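Local coordinates for PilX (Neisseria meningitidis, PDB 2OPE), which is a minor type IV pilin that probably modulates the adhesive and aggregating properties of the pilus fibres, at residues S75-P80 with R108-T113; Y8-Y13 with G98-D103; D33-I38 with E69-Y74. All coordinates share one frame; numbering follows the deposited sequence.

Contacts 1 and 2 hold the same antiparallel sheet from its two faces. Contact 1 is buried, its centre about 7 Å from that of the chain, and joins strand 74-80 to the end of helix 104-109; contact 2, about 9 Å out and partly buried, lays helix 5-28 against strand 98-101. They touch each other, L12 packing on G78 and E112 on Y99. Contact 3, about 17 Å out at the edge of the fold, joins the start of helix 35-48 to the loop that leads into the strand of contact 1. Valines crossed by an arginine chain and met by an imidazole make contact 1, and a lysine chain, amide and phenol contact 2, whereas contact 3 combines proline packing with a side-chain hydrogen bond.

Contact 1: S75-P80 with R108-T113; sequences SLVGVP and RAHLET
Two first torsions bring H110 and V77 together. In H110, CG stands anti to the carbonyl carbon (chi1 -51°); in V77, CG1 is anti to the backbone N (chi1 173°), and CG2 beside that N is the methyl that meets the imidazole. H110 leaves helix 104-109 with positive phi, in a Schellman motif. This short helix lies between the two disulfide cysteines, in what is called the D-region of type IV pilins, and packs on one face of the antiparallel sheet. V77 and V79 point toward the helix and S75 toward H110 just after it, while L76 turns to helix 5-28 on the other face. V77 CG2 comes in at the ring edge, near its plane, 3.4 Å from H110 CE1. H110 ND1 is hydrogen-bonded to A107 O in the helix's last turn, and the ring stacks on W91 of the neighbouring strand 89-93. R108 runs its extended chain across the valines at about a right angle: its CG passes V77 CG1 at 4.2 Å, and at the far end NH2 lies 3.6 Å from V79 CG2. Beyond the valines, S75 OG stands 2.9 Å from H110 NE2, oblique to the imidazole plane.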
ATOM      1  N   SER A  75      -1.273  -2.739   6.509  1.00 45.51           N
ATOM      2  CA  SER A  75      -1.355  -1.601   5.626  1.00 46.22           C
ATOM      3  C   SER A  75      -0.516  -1.844   4.365  1.00 46.69           C
ATOM      4  O   SER A  75       0.418  -2.654   4.356  1.00 47.60           O
ATOM      5  CB  SER A  75      -0.875  -0.369   6.352  1.00 45.00           C
ATOM      6  OG  SER A  75       0.426  -0.561   6.768  1.00 42.99           O
ATOM      7  N   LEU A  76      -0.882  -1.157   3.297  1.00 45.72           N
ATOM      8  CA  LEU A  76      -0.129  -1.192   2.082  1.00 44.19           C
ATOM      9  C   LEU A  76       0.599   0.123   1.947  1.00 43.83           C
ATOM     10  O   LEU A  76       0.028   1.183   2.161  1.00 43.11           O
ATOM     11  CB  LEU A  76      -1.063  -1.393   0.889  1.00 45.66           C
ATOM     12  CG  LEU A  76      -1.918  -2.651   0.853  1.00 47.04           C
ATOM     13  CD1 LEU A  76      -2.956  -2.573  -0.320  1.00 48.12           C
ATOM     14  CD2 LEU A  76      -1.026  -3.863   0.716  1.00 47.00           C
ATOM     15  N   VAL A  77       1.866   0.053   1.571  1.00 43.67           N
ATOM     16  CA  VAL A  77       2.674   1.244   1.304  1.00 43.60           C
ATOM     17  C   VAL A  77       3.039   1.293  -0.205  1.00 44.09           C
ATOM     18  O   VAL A  77       3.475   0.317  -0.786  1.00 44.35           O
ATOM     19  CB  VAL A  77       3.937   1.214   2.222  1.00 43.95           C
ATOM     20  CG1 VAL A  77       4.901   2.295   1.914  1.00 43.02           C
ATOM     21  CG2 VAL A  77       3.522   1.276   3.691  1.00 43.12           C
ATOM     22  N   GLY A  78       2.803   2.417  -0.869  1.00 45.41           N
ATOM     23  CA  GLY A  78       3.155   2.501  -2.287  1.00 44.98           C
ATOM     24  C   GLY A  78       4.183   3.615  -2.386  1.00 45.85           C
ATOM     25  O   GLY A  78       3.897   4.750  -2.019  1.00 45.35           O
ATOM     26  N   VAL A  79       5.399   3.321  -2.839  1.00 45.30           N
ATOM     27  CA  VAL A  79       6.382   4.406  -2.927  1.00 43.16           C
ATOM     28  C   VAL A  79       7.157   4.324  -4.217  1.00 45.24           C
ATOM     29  O   VAL A  79       7.244   3.252  -4.848  1.00 46.17           O
ATOM     30  CB  VAL A  79       7.342   4.424  -1.703  1.00 44.21           C
ATOM     31  CG1 VAL A  79       6.530   4.621  -0.422  1.00 41.83           C
ATOM     32  CG2 VAL A  79       8.272   3.140  -1.647  1.00 41.79           C
ATOM     33  N   PRO A  80       7.700   5.464  -4.649  1.00 45.32           N
ATOM     34  CA  PRO A  80       8.414   5.504  -5.908  1.00 45.85           C
ATOM     35  C   PRO A  80       9.690   4.656  -5.832  1.00 46.73           C
ATOM     36  O   PRO A  80      10.299   4.589  -4.776  1.00 47.48           O
ATOM     37  CB  PRO A  80       8.768   6.990  -6.042  1.00 46.20           C
ATOM     38  CG  PRO A  80       7.810   7.699  -5.132  1.00 43.81           C
ATOM     39  CD  PRO A  80       7.592   6.793  -4.017  1.00 43.96           C
ATOM     40  N   ARG A 108       5.781   5.416   4.690  1.00 43.88           N
ATOM     41  CA  ARG A 108       6.302   4.349   5.543  1.00 44.39           C
ATOM     42  C   ARG A 108       5.942   4.580   6.993  1.00 44.82           C
ATOM     43  O   ARG A 108       5.807   3.603   7.756  1.00 44.28           O
ATOM     44  CB  ARG A 108       7.809   4.173   5.394  1.00 43.71           C
ATOM     45  CG  ARG A 108       8.229   3.771   3.972  1.00 44.73           C
ATOM     46  CD  ARG A 108       9.728   3.446   3.890  1.00 44.45           C
ATOM     47  NE  ARG A 108      10.070   2.941   2.553  1.00 44.61           N
ATOM     48  CZ  ARG A 108       9.759   1.726   2.088  1.00 45.94           C
ATOM     49  NH1 ARG A 108       9.066   0.827   2.833  1.00 44.93           N
ATOM     50  NH2 ARG A 108      10.145   1.403   0.857  1.00 45.96           N
ATOM     51  N   ALA A 109       5.778   5.853   7.362  1.00 44.75           N
ATOM     52  CA  ALA A 109       5.346   6.244   8.729  1.00 46.40           C
ATOM     53  C   ALA A 109       3.794   6.243   8.955  1.00 46.72           C
ATOM     54  O   ALA A 109       3.312   6.314  10.111  1.00 46.88           O
ATOM     55  CB  ALA A 109       5.978   7.564   9.155  1.00 44.77           C
ATOM     56  N   HIS A 110       3.038   6.052   7.868  1.00 45.44           N
ATOM     57  CA  HIS A 110       1.576   5.970   7.944  1.00 46.72           C
ATOM     58  C   HIS A 110       1.028   7.191   8.597  1.00 47.06           C
ATOM     59  O   HIS A 110       0.166   7.116   9.467  1.00 48.33           O
ATOM     60  CB  HIS A 110       1.054   4.731   8.689  1.00 44.90           C
ATOM     61  CG  HIS A 110       1.651   3.457   8.211  1.00 44.53           C
ATOM     62  ND1 HIS A 110       2.442   3.393   7.090  1.00 46.06           N
ATOM     63  CD2 HIS A 110       1.578   2.198   8.687  1.00 45.38           C
ATOM     64  CE1 HIS A 110       2.833   2.148   6.889  1.00 45.28           C
ATOM     65  NE2 HIS A 110       2.332   1.407   7.853  1.00 46.96           N
ATOM     66  N   LEU A 111       1.554   8.328   8.187  1.00 47.57           N
ATOM     67  CA  LEU A 111       1.048   9.588   8.693  1.00 46.97           C
ATOM     68  C   LEU A 111      -0.342   9.827   8.077  1.00 47.72           C
ATOM     69  O   LEU A 111      -0.641   9.333   6.971  1.00 46.82           O
ATOM     70  CB  LEU A 111       2.034  10.713   8.366  1.00 45.43           C
ATOM     71  CG  LEU A 111       3.381  10.667   9.152  1.00 44.36           C
ATOM     72  CD1 LEU A 111       4.302  11.862   8.805  1.00 44.02           C
ATOM     73  CD2 LEU A 111       3.249  10.548  10.679  1.00 42.96           C
ATOM     74  N   GLU A 112      -1.158  10.597   8.807  1.00 48.14           N
ATOM     75  CA  GLU A 112      -2.577  10.782   8.551  1.00 47.40           C
ATOM     76  C   GLU A 112      -2.873  12.245   8.242  1.00 47.74           C
ATOM     77  O   GLU A 112      -3.931  12.554   7.764  1.00 47.91           O
ATOM     78  CB  GLU A 112      -3.391  10.326   9.768  1.00 46.18           C
ATOM     79  CG  GLU A 112      -3.313   8.796  10.033  1.00 48.24           C
ATOM     80  CD  GLU A 112      -3.838   8.396  11.420  1.00 47.90           C
ATOM     81  OE1 GLU A 112      -3.783   9.207  12.340  1.00 48.72           O
ATOM     82  OE2 GLU A 112      -4.357   7.286  11.593  1.00 48.89           O
ATOM     83  N   THR A 113      -1.946  13.157   8.533  1.00 47.86           N
ATOM     84  CA  THR A 113      -2.174  14.585   8.247  1.00 46.00           C
ATOM     85  C   THR A 113      -0.911  15.173   7.632  1.00 46.65           C
ATOM     86  O   THR A 113       0.125  14.532   7.642  1.00 48.83           O
ATOM     87  CB  THR A 113      -2.459  15.404   9.527  1.00 45.21           C
ATOM     88  OG1 THR A 113      -1.312  15.357  10.361  1.00 46.38           O
ATOM     89  CG2 THR A 113      -3.697  14.908  10.323  1.00 43.92           C
TER

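Contact 2: Y8-Y13 with G98-D103; sequences YQSQLY and GYKCRD
K100 reaches from strand 98-101 to helix 5-28 and there meets Q9, S10 and Y13. This is the helix-on-sheet layer of the type IV pilin fold, where the long N-terminal helix lies against the antiparallel sheet; here the two segments run nearly antiparallel, their axes 9.7 Å apart at 158°.

The van der Waals contacts of the lysine chain come first. Q9 sends CG anti to its backbone N (chi1 -174°) and, extended beyond it, crosses the lysine chain obliquely, with Q9 OE1 3.1 Å from K100 CD. Further out, S10 OG lies 3.9 Å from K100 CE. The lysine then bends at its last torsion, nearly eclipsed (chi4 -25°), bringing K100 NZ to 3.8 Å from Y13 CB, oblique to the phenol ring.

The aromatic group offers an edge. Y13 OH is 4.0 Å from G98 CA, which lies in the ring plane with no side chain to stand between, and Y13 CE1 is 4.1 Å from Y99 N. F123 ties the aromatic corner together, meeting the Y13 ring edge-to-face and K100 in a cation-pi interaction.

Among the polar atoms, Q9 NE2 comes within 3.1 Å of C101 O, but at too poor an angle to bond; its hydrogen bond goes to S89 O, on the strand that pairs with C101. C101 is in turn joined to C120 by the disulfide.

The lysine thus packs its methylenes on the helix while its ammonium group is probably stabilised by the F123 ring. NE2 of the buried glutamine is satisfied by S89 O, so that Q9 bonds to one strand and packs on the next, beside the disulfide.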
ATOM      1  N   TYR A   8       0.153  10.080 -11.737  1.00 47.20           N
ATOM      2  CA  TYR A   8       0.756   8.777 -11.422  1.00 48.19           C
ATOM      3  C   TYR A   8       0.438   8.311  -9.982  1.00 48.22           C
ATOM      4  O   TYR A   8       0.186   7.136  -9.738  1.00 47.40           O
ATOM      5  CB  TYR A   8       2.262   8.778 -11.689  1.00 49.25           C
ATOM      6  CG  TYR A   8       2.634   8.729 -13.167  1.00 50.17           C
ATOM      7  CD1 TYR A   8       2.193   7.706 -13.982  1.00 50.56           C
ATOM      8  CD2 TYR A   8       3.454   9.697 -13.737  1.00 50.66           C
ATOM      9  CE1 TYR A   8       2.529   7.649 -15.332  1.00 50.08           C
ATOM     10  CE2 TYR A   8       3.791   9.659 -15.087  1.00 50.29           C
ATOM     11  CZ  TYR A   8       3.328   8.621 -15.880  1.00 50.60           C
ATOM     12  OH  TYR A   8       3.672   8.556 -17.238  1.00 50.83           O
ATOM     13  N   GLN A   9       0.434   9.250  -9.044  1.00 48.41           N
ATOM     14  CA  GLN A   9       0.068   8.970  -7.679  1.00 48.10           C
ATOM     15  C   GLN A   9      -1.422   8.562  -7.555  1.00 49.97           C
ATOM     16  O   GLN A   9      -1.802   7.758  -6.658  1.00 49.42           O
ATOM     17  CB  GLN A   9       0.336  10.203  -6.830  1.00 47.46           C
ATOM     18  CG  GLN A   9       0.111   9.965  -5.345  1.00 47.27           C
ATOM     19  CD  GLN A   9      -0.180  11.239  -4.579  1.00 46.96           C
ATOM     20  OE1 GLN A   9      -0.915  12.111  -5.050  1.00 45.35           O
ATOM     21  NE2 GLN A   9       0.377  11.337  -3.373  1.00 46.48           N
ATOM     22  N   SER A  10      -2.266   9.134  -8.424  1.00 49.64           N
ATOM     23  CA  SER A  10      -3.664   8.714  -8.473  1.00 50.03           C
ATOM     24  C   SER A  10      -3.784   7.276  -8.956  1.00 50.37           C
ATOM     25  O   SER A  10      -4.433   6.454  -8.314  1.00 51.19           O
ATOM     26  CB  SER A  10      -4.517   9.648  -9.326  1.00 50.27           C
ATOM     27  OG  SER A  10      -4.588  10.949  -8.750  1.00 51.16           O
ATOM     28  N   GLN A  11      -3.158   6.946 -10.075  1.00 49.64           N
ATOM     29  CA  GLN A  11      -3.281   5.572 -10.558  1.00 48.80           C
ATOM     30  C   GLN A  11      -2.737   4.587  -9.534  1.00 45.93           C
ATOM     31  O   GLN A  11      -3.294   3.522  -9.363  1.00 44.77           O
ATOM     32  CB  GLN A  11      -2.594   5.387 -11.915  1.00 50.38           C
ATOM     33  CG  GLN A  11      -3.009   6.438 -12.936  1.00 53.83           C
ATOM     34  CD  GLN A  11      -2.387   6.202 -14.298  1.00 54.30           C
ATOM     35  OE1 GLN A  11      -2.189   5.048 -14.719  1.00 56.03           O
ATOM     36  NE2 GLN A  11      -2.079   7.280 -14.993  1.00 53.86           N
ATOM     37  N   LEU A  12      -1.627   4.926  -8.885  1.00 45.62           N
ATOM     38  CA  LEU A  12      -1.062   4.089  -7.799  1.00 44.72           C
ATOM     39  C   LEU A  12      -2.127   3.921  -6.711  1.00 45.27           C
ATOM     40  O   LEU A  12      -2.338   2.818  -6.173  1.00 44.92           O
ATOM     41  CB  LEU A  12       0.196   4.741  -7.210  1.00 43.90           C
ATOM     42  CG  LEU A  12       0.867   4.052  -6.027  1.00 43.83           C
ATOM     43  CD1 LEU A  12       1.392   2.662  -6.450  1.00 41.65           C
ATOM     44  CD2 LEU A  12       1.976   4.913  -5.420  1.00 43.36           C
ATOM     45  N   TYR A  13      -2.847   4.997  -6.413  1.00 45.31           N
ATOM     46  CA  TYR A  13      -3.821   4.903  -5.361  1.00 45.62           C
ATOM     47  C   TYR A  13      -4.850   3.840  -5.769  1.00 47.70           C
ATOM     48  O   TYR A  13      -5.114   2.877  -5.015  1.00 49.52           O
ATOM     49  CB  TYR A  13      -4.467   6.260  -5.053  1.00 45.73           C
ATOM     50  CG  TYR A  13      -5.523   6.095  -3.987  1.00 46.52           C
ATOM     51  CD1 TYR A  13      -5.195   6.196  -2.644  1.00 45.53           C
ATOM     52  CD2 TYR A  13      -6.846   5.755  -4.323  1.00 44.94           C
ATOM     53  CE1 TYR A  13      -6.153   5.995  -1.675  1.00 45.25           C
ATOM     54  CE2 TYR A  13      -7.772   5.542  -3.364  1.00 43.92           C
ATOM     55  CZ  TYR A  13      -7.435   5.656  -2.045  1.00 44.97           C
ATOM     56  OH  TYR A  13      -8.402   5.461  -1.062  1.00 46.27           O
ATOM     57  N   GLY A  98      -7.413   5.216   3.113  1.00 45.44           N
ATOM     58  CA  GLY A  98      -6.258   5.475   2.271  1.00 44.32           C
ATOM     59  C   GLY A  98      -5.776   6.916   2.276  1.00 44.40           C
ATOM     60  O   GLY A  98      -6.525   7.834   2.629  1.00 44.18           O
ATOM     61  N   TYR A  99      -4.520   7.108   1.873  1.00 45.41           N
ATOM     62  CA  TYR A  99      -3.851   8.407   2.045  1.00 47.86           C
ATOM     63  C   TYR A  99      -2.942   8.735   0.877  1.00 48.02           C
ATOM     64  O   TYR A  99      -2.280   7.868   0.335  1.00 49.73           O
ATOM     65  CB  TYR A  99      -3.062   8.426   3.362  1.00 47.63           C
ATOM     66  CG  TYR A  99      -3.937   8.220   4.572  1.00 48.36           C
ATOM     67  CD1 TYR A  99      -4.324   6.937   4.978  1.00 48.90           C
ATOM     68  CD2 TYR A  99      -4.391   9.299   5.321  1.00 48.36           C
ATOM     69  CE1 TYR A  99      -5.169   6.754   6.065  1.00 48.18           C
ATOM     70  CE2 TYR A  99      -5.226   9.115   6.412  1.00 47.49           C
ATOM     71  CZ  TYR A  99      -5.589   7.856   6.780  1.00 47.82           C
ATOM     72  OH  TYR A  99      -6.385   7.685   7.875  1.00 48.84           O
ATOM     73  N   LYS A 100      -2.937   9.994   0.472  1.00 50.72           N
ATOM     74  CA  LYS A 100      -1.973  10.491  -0.517  1.00 50.68           C
ATOM     75  C   LYS A 100      -0.863  11.218   0.235  1.00 49.86           C
ATOM     76  O   LYS A 100      -1.135  12.131   1.019  1.00 51.11           O
ATOM     77  CB  LYS A 100      -2.644  11.431  -1.506  1.00 51.92           C
ATOM     78  CG  LYS A 100      -3.566  10.750  -2.638  1.00 52.59           C
ATOM     79  CD  LYS A 100      -3.709  11.750  -3.787  1.00 52.19           C
ATOM     80  CE  LYS A 100      -4.802  11.438  -4.844  1.00 53.65           C
ATOM     81  NZ  LYS A 100      -5.007   9.998  -4.811  1.00 56.34           N
ATOM     82  N   CYS A 101       0.381  10.823   0.004  1.00 49.34           N
ATOM     83  CA  CYS A 101       1.503  11.355   0.788  1.00 49.28           C
ATOM     84  C   CYS A 101       2.443  12.126  -0.068  1.00 48.61           C
ATOM     85  O   CYS A 101       2.592  11.821  -1.262  1.00 48.26           O
ATOM     86  CB  CYS A 101       2.283  10.247   1.468  1.00 48.92           C
ATOM     87  SG  CYS A 101       1.253   9.229   2.428  1.00 49.31           S
ATOM     88  N   ARG A 102       3.076  13.126   0.559  1.00 47.85           N
ATOM     89  CA  ARG A 102       3.938  14.068  -0.164  1.00 47.18           C
ATOM     90  C   ARG A 102       5.336  13.509  -0.334  1.00 45.94           C
ATOM     91  O   ARG A 102       6.066  13.984  -1.190  1.00 45.48           O
ATOM     92  CB  ARG A 102       3.957  15.456   0.483  1.00 47.77           C
ATOM     93  CG  ARG A 102       2.610  16.238   0.397  1.00 49.17           C
ATOM     94  CD  ARG A 102       2.218  16.700  -1.027  1.00 51.17           C
ATOM     95  NE  ARG A 102       3.206  17.633  -1.587  1.00 54.75           N
ATOM     96  CZ  ARG A 102       3.176  18.162  -2.816  1.00 55.57           C
ATOM     97  NH1 ARG A 102       2.204  17.878  -3.679  1.00 56.21           N
ATOM     98  NH2 ARG A 102       4.138  18.988  -3.190  1.00 56.74           N
ATOM     99  N   ASP A 103       5.667  12.453   0.419  1.00 45.97           N
ATOM    100  CA  ASP A 103       7.004  11.803   0.367  1.00 45.84           C
ATOM    101  C   ASP A 103       6.909  10.386   0.888  1.00 46.72           C
ATOM    102  O   ASP A 103       6.061  10.107   1.742  1.00 48.57           O
ATOM    103  CB  ASP A 103       7.987  12.539   1.247  1.00 47.15           C
ATOM    104  CG  ASP A 103       7.425  12.809   2.631  1.00 48.74           C
ATOM    105  OD1 ASP A 103       6.736  13.830   2.784  1.00 50.21           O
ATOM    106  OD2 ASP A 103       7.628  11.996   3.566  1.00 49.92           O
TER

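Contact 3: D33-I38 with E69-Y74; sequences DDNQTI and EKPRAY
The capped N-terminal turn of helix 35-48 meets the loop between strands 59-65 and 74-80, N35 and I38 resting on E69 and on the type I turn K70-A73. D34 is the N-cap: its OD2 accepts from T37 N at 2.7 Å, nearly along the C-O axis, and from T37 OG1 above the carboxylate plane. Next to it, N35 turns its CG anti to the carbonyl carbon (chi1 -65°), toward the loop. N35 ND2 donates to E69 OE1 at 3.2 Å (154°), meeting the carboxylate from above its plane, with the two flat groups turned 63° apart. The same nitrogen lies 2.9 Å from E69 O, at an angle too poor for a bond.

P71 CD lies over a face of the N35 amide, 3.7 Å from N35 CG, its ring crossing N35 and I38 at about a right angle; I38 CG2 is 3.8 Å from P71 CB and N35 O 3.6 Å from P71 CG. R72 NH1 bonds to L28 O on helix 5-28. Helix start and loop are therefore held by proline packing plus one side-chain hydrogen bond, N35 to E69, and the E69 carboxylate probably interacts favourably with the positive end of the helix dipole.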
ATOM      1  N   ASP A  33      -7.401 -20.773   7.136  1.00 44.92           N
ATOM      2  CA  ASP A  33      -5.957 -20.484   7.185  1.00 44.94           C
ATOM      3  C   ASP A  33      -5.561 -19.882   8.564  1.00 45.53           C
ATOM      4  O   ASP A  33      -6.304 -19.062   9.135  1.00 45.29           O
ATOM      5  CB  ASP A  33      -5.528 -19.487   6.076  1.00 45.01           C
ATOM      6  CG  ASP A  33      -5.378 -20.125   4.662  1.00 45.37           C
ATOM      7  OD1 ASP A  33      -4.979 -19.372   3.752  1.00 46.39           O
ATOM      8  OD2 ASP A  33      -5.618 -21.341   4.425  1.00 45.36           O
ATOM      9  N   ASP A  34      -4.395 -20.286   9.080  1.00 44.50           N
ATOM     10  CA  ASP A  34      -3.822 -19.722  10.299  1.00 44.04           C
ATOM     11  C   ASP A  34      -3.093 -18.396  10.010  1.00 44.93           C
ATOM     12  O   ASP A  34      -2.896 -18.012   8.842  1.00 44.28           O
ATOM     13  CB  ASP A  34      -2.932 -20.743  11.011  1.00 44.40           C
ATOM     14  CG  ASP A  34      -1.624 -20.999  10.271  1.00 45.09           C
ATOM     15  OD1 ASP A  34      -0.943 -21.990  10.560  1.00 45.93           O
ATOM     16  OD2 ASP A  34      -1.263 -20.217   9.394  1.00 45.63           O
ATOM     17  N   ASN A  35      -2.762 -17.659  11.064  1.00 45.48           N
ATOM     18  CA  ASN A  35      -2.230 -16.310  10.885  1.00 47.33           C
ATOM     19  C   ASN A  35      -0.891 -16.262  10.183  1.00 48.46           C
ATOM     20  O   ASN A  35      -0.576 -15.287   9.498  1.00 47.84           O
ATOM     21  CB  ASN A  35      -2.085 -15.627  12.222  1.00 49.31           C
ATOM     22  CG  ASN A  35      -3.414 -15.400  12.904  1.00 50.49           C
ATOM     23  OD1 ASN A  35      -4.474 -15.298  12.263  1.00 52.04           O
ATOM     24  ND2 ASN A  35      -3.364 -15.311  14.219  1.00 51.47           N
ATOM     25  N   GLN A  36      -0.088 -17.310  10.382  1.00 48.49           N
ATOM     26  CA  GLN A  36       1.173 -17.436   9.686  1.00 47.82           C
ATOM     27  C   GLN A  36       0.959 -17.622   8.178  1.00 46.96           C
ATOM     28  O   GLN A  36       1.696 -17.078   7.364  1.00 47.41           O
ATOM     29  CB  GLN A  36       1.941 -18.624  10.266  1.00 50.44           C
ATOM     30  CG  GLN A  36       3.025 -19.132   9.373  1.00 52.17           C
ATOM     31  CD  GLN A  36       4.085 -19.859  10.124  1.00 54.63           C
ATOM     32  OE1 GLN A  36       3.797 -20.616  11.090  1.00 55.96           O
ATOM     33  NE2 GLN A  36       5.345 -19.659   9.695  1.00 54.57           N
ATOM     34  N   THR A  37      -0.055 -18.396   7.813  1.00 46.84           N
ATOM     35  CA  THR A  37      -0.431 -18.611   6.420  1.00 46.55           C
ATOM     36  C   THR A  37      -1.033 -17.365   5.749  1.00 47.74           C
ATOM     37  O   THR A  37      -0.696 -17.037   4.610  1.00 47.57           O
ATOM     38  CB  THR A  37      -1.394 -19.783   6.335  1.00 46.29           C
ATOM     39  OG1 THR A  37      -0.726 -20.952   6.829  1.00 45.15           O
ATOM     40  CG2 THR A  37      -1.866 -20.023   4.911  1.00 44.31           C
ATOM     41  N   ILE A  38      -1.911 -16.661   6.459  1.00 48.54           N
ATOM     42  CA  ILE A  38      -2.487 -15.427   5.930  1.00 48.47           C
ATOM     43  C   ILE A  38      -1.355 -14.427   5.675  1.00 48.34           C
ATOM     44  O   ILE A  38      -1.317 -13.777   4.644  1.00 49.42           O
ATOM     45  CB  ILE A  38      -3.482 -14.765   6.943  1.00 49.71           C
ATOM     46  CG1 ILE A  38      -4.697 -15.677   7.274  1.00 49.60           C
ATOM     47  CG2 ILE A  38      -3.896 -13.349   6.482  1.00 48.71           C
ATOM     48  CD1 ILE A  38      -5.497 -16.120   6.100  1.00 49.30           C
ATOM     49  N   GLU A  69       0.346 -11.695  14.566  1.00 49.21           N
ATOM     50  CA  GLU A  69      -0.748 -12.565  15.007  1.00 49.22           C
ATOM     51  C   GLU A  69      -2.110 -11.903  14.700  1.00 49.26           C
ATOM     52  O   GLU A  69      -3.189 -12.515  14.849  1.00 49.38           O
ATOM     53  CB  GLU A  69      -0.571 -12.958  16.480  1.00 49.41           C
ATOM     54  CG  GLU A  69      -1.078 -14.350  16.816  1.00 51.90           C
ATOM     55  CD  GLU A  69      -0.258 -15.522  16.210  1.00 52.34           C
ATOM     56  OE1 GLU A  69      -0.893 -16.529  15.818  1.00 52.51           O
ATOM     57  OE2 GLU A  69       0.994 -15.460  16.150  1.00 51.83           O
ATOM     58  N   LYS A  70      -2.042 -10.655  14.237  1.00 47.91           N
ATOM     59  CA  LYS A  70      -3.200  -9.969  13.710  1.00 46.96           C
ATOM     60  C   LYS A  70      -2.923  -9.561  12.263  1.00 46.45           C
ATOM     61  O   LYS A  70      -2.878  -8.354  11.939  1.00 46.96           O
ATOM     62  CB  LYS A  70      -3.508  -8.730  14.565  1.00 47.76           C
ATOM     63  CG  LYS A  70      -4.984  -8.299  14.583  1.00 47.32           C
ATOM     64  CD  LYS A  70      -5.137  -6.845  14.899  1.00 47.31           C
ATOM     65  CE  LYS A  70      -6.576  -6.502  15.343  1.00 48.43           C
ATOM     66  NZ  LYS A  70      -6.877  -5.022  15.268  1.00 47.80           N
ATOM     67  N   PRO A  71      -2.742 -10.550  11.369  1.00 45.52           N
ATOM     68  CA  PRO A  71      -2.395 -10.219   9.973  1.00 44.94           C
ATOM     69  C   PRO A  71      -3.510  -9.526   9.197  1.00 45.56           C
ATOM     70  O   PRO A  71      -3.230  -8.899   8.191  1.00 46.43           O
ATOM     71  CB  PRO A  71      -2.101 -11.584   9.342  1.00 44.48           C
ATOM     72  CG  PRO A  71      -2.804 -12.558  10.186  1.00 44.59           C
ATOM     73  CD  PRO A  71      -2.858 -12.002  11.581  1.00 45.07           C
ATOM     74  N   ARG A  72      -4.758  -9.645   9.645  1.00 45.31           N
ATOM     75  CA  ARG A  72      -5.874  -8.965   8.991  1.00 45.24           C
ATOM     76  C   ARG A  72      -5.799  -7.467   9.162  1.00 47.09           C
ATOM     77  O   ARG A  72      -6.409  -6.726   8.372  1.00 48.84           O
ATOM     78  CB  ARG A  72      -7.209  -9.497   9.507  1.00 45.07           C
ATOM     79  CG  ARG A  72      -7.448 -10.976   9.107  1.00 45.52           C
ATOM     80  CD  ARG A  72      -8.776 -11.531   9.614  1.00 46.19           C
ATOM     81  NE  ARG A  72      -9.079 -12.740   8.864  1.00 46.82           N
ATOM     82  CZ  ARG A  72      -8.599 -13.922   9.187  1.00 46.80           C
ATOM     83  NH1 ARG A  72      -8.874 -14.980   8.449  1.00 47.68           N
ATOM     84  NH2 ARG A  72      -7.830 -14.040  10.247  1.00 47.98           N
ATOM     85  N   ALA A  73      -5.084  -7.017  10.207  1.00 46.36           N
ATOM     86  CA  ALA A  73      -4.695  -5.604  10.359  1.00 44.79           C
ATOM     87  C   ALA A  73      -3.354  -5.398   9.688  1.00 44.98           C
ATOM     88  O   ALA A  73      -2.310  -5.675  10.289  1.00 46.39           O
ATOM     89  CB  ALA A  73      -4.579  -5.234  11.785  1.00 43.09           C
ATOM     90  N   TYR A  74      -3.365  -4.951   8.442  1.00 43.73           N
ATOM     91  CA  TYR A  74      -2.115  -4.642   7.737  1.00 43.81           C
ATOM     92  C   TYR A  74      -2.341  -3.296   7.041  1.00 44.40           C
ATOM     93  O   TYR A  74      -3.457  -2.789   6.983  1.00 43.94           O
ATOM     94  CB  TYR A  74      -1.726  -5.729   6.709  1.00 43.68           C
ATOM     95  CG  TYR A  74      -2.796  -5.899   5.599  1.00 44.53           C
ATOM     96  CD1 TYR A  74      -2.873  -4.981   4.538  1.00 44.36           C
ATOM     97  CD2 TYR A  74      -3.755  -6.924   5.653  1.00 43.54           C
ATOM     98  CE1 TYR A  74      -3.830  -5.085   3.555  1.00 43.82           C
ATOM     99  CE2 TYR A  74      -4.732  -7.035   4.652  1.00 44.26           C
ATOM    100  CZ  TYR A  74      -4.767  -6.091   3.598  1.00 43.63           C
ATOM    101  OH  TYR A  74      -5.747  -6.108   2.618  1.00 41.25           O
TER
HETATM  102  O   HOH W   1      -8.589 -17.449   8.537  1.00 42.81           O